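Local coordinates for phosphoheptose isomerase (Neisseria gonorrhoeae, PDB 5I01), which catalyses the zinc-dependent isomerisation of sedoheptulose 7-phosphate to D-glycero-D-manno-heptose 7-phosphate, the first step of the heptose pathway that supplies lipooligosaccharide synthesis, at the interface of chains A and B. Sequence-based numbering; all coordinates share one arbitrary frame. Chains: chain A/B, Phosphoheptose isomerase.

The interface of chains A and B. Residues chain A 33, 37, 190, 193; chain B 6, 9-10.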
loop_
_atom_site.group_PDB
_atom_site.type_symbol
_atom_site.label_atom_id
_atom_site.label_comp_id
_atom_site.label_asym_id
_atom_site.label_seq_id
_atom_site.Cartn_x
_atom_site.Cartn_y
_atom_site.Cartn_z
ATOM N N VAL A 33 -17.760 5.405 -23.788
ATOM C CA VAL A 33 -18.319 6.761 -23.735
ATOM C C VAL A 33 -19.396 6.844 -22.638
ATOM O O VAL A 33 -19.384 7.777 -21.837
ATOM C CB VAL A 33 -18.862 7.235 -25.109
ATOM C CG1 VAL A 33 -19.555 8.588 -24.992
ATOM C CG2 VAL A 33 -17.729 7.341 -26.127
ATOM N N GLU A 37 -19.242 9.335 -19.439
ATOM C CA GLU A 37 -20.373 10.254 -19.227
ATOM C C GLU A 37 -20.923 10.113 -17.814
ATOM O O GLU A 37 -21.145 11.111 -17.130
ATOM C CB GLU A 37 -21.490 10.019 -20.268
ATOM C CG GLU A 37 -21.187 10.622 -21.644
ATOM C CD GLU A 37 -22.198 10.265 -22.743
ATOM O OE1 GLU A 37 -22.993 9.305 -22.584
ATOM O OE2 GLU A 37 -22.186 10.954 -23.795
ATOM N N CYS A 190 -11.359 11.346 -21.741
ATOM C CA CYS A 190 -12.700 11.890 -22.009
ATOM C C CYS A 190 -13.183 12.843 -20.913
ATOM O O CYS A 190 -13.876 13.820 -21.202
ATOM C CB CYS A 190 -13.731 10.778 -22.186
ATOM S SG CYS A 190 -13.567 9.919 -23.747
ATOM N N SER A 193 -11.218 16.172 -21.291
ATOM C CA SER A 193 -11.721 17.019 -22.380
ATOM C C SER A 193 -12.899 17.916 -21.948
ATOM O O SER A 193 -13.127 18.949 -22.569
ATOM C CB SER A 193 -12.072 16.178 -23.621
ATOM O OG SER A 193 -13.161 15.310 -23.373
ATOM N N LEU B 6 -16.711 12.508 -28.080
ATOM C CA LEU B 6 -16.208 11.489 -27.156
ATOM C C LEU B 6 -15.985 10.137 -27.839
ATOM O O LEU B 6 -14.998 9.469 -27.542
ATOM C CB LEU B 6 -17.151 11.329 -25.958
ATOM C CG LEU B 6 -17.291 12.537 -25.034
ATOM C CD1 LEU B 6 -18.276 12.230 -23.920
ATOM C CD2 LEU B 6 -15.951 12.933 -24.443
ATOM N N ARG B 9 -12.699 10.430 -29.913
ATOM C CA ARG B 9 -11.584 10.416 -28.975
ATOM C C ARG B 9 -11.263 8.993 -28.531
ATOM O O ARG B 9 -10.113 8.568 -28.593
ATOM C CB ARG B 9 -11.926 11.288 -27.761
ATOM C CG ARG B 9 -10.811 11.451 -26.741
ATOM C CD ARG B 9 -11.140 12.551 -25.737
ATOM N NE ARG B 9 -11.086 13.894 -26.320
ATOM C CZ ARG B 9 -9.974 14.553 -26.662
ATOM N NH1 ARG B 9 -8.762 14.017 -26.506
ATOM N NH2 ARG B 9 -10.078 15.774 -27.173
ATOM N N VAL B 10 -12.286 8.254 -28.113
ATOM C CA VAL B 10 -12.110 6.860 -27.702
ATOM C C VAL B 10 -11.610 6.039 -28.893
ATOM O O VAL B 10 -10.657 5.263 -28.762
ATOM C CB VAL B 10 -13.411 6.252 -27.106
ATOM C CG1 VAL B 10 -13.284 4.743 -26.890
ATOM C CG2 VAL B 10 -13.752 6.918 -25.781
#
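B:Leu6, in the first turn of the N-terminal helix 6-24 of chain B, drops its isobutyl group into the groove between two helices of chain A, 29-44 and 173-193. Its two methyls part company there. CD1 turns to helix 29-44, where it lies 4.0 Å from A:Glu37 CG, a methylene of that side chain, and also meets A:Val33 CG1. CD2 faces the end of helix 173-193 and packs 3.8 Å from A:Cys190 CB. A:Val33 straddles the base of the leucine: CG1 sits 3.8 Å from B:Leu6 CB, while CG2, set beside its own backbone N, reaches the leucine carbonyl. A:Cys190 buries more surface than the other chain A residues here; with SG anti to its carbonyl carbon (chi1 -73°), the sulfur points towards the chain B helix and touches B:Val10 CG2 at 3.6 Å. One helical turn on, A:Ser193 meets B:Arg9, whose chain bends at chi3 (-71°) and carries NE to 3.7 Å from A:Ser193 CB, a van der Waals contact. Carbon and sulfur packing dominates among these side chains. The patch, repeated with the chains exchanged by the two-fold axis, is one part of the A-B interface within the homotetramer and presumably helps to hold the two subunits together. The serine hydroxyl oxygen packs against B:Leu6 CD2 while bonding within its own helix: A:Ser193 OG hydrogen-bonds A:Cys190 O at 2.7 Å, approaching from above the carbonyl plane.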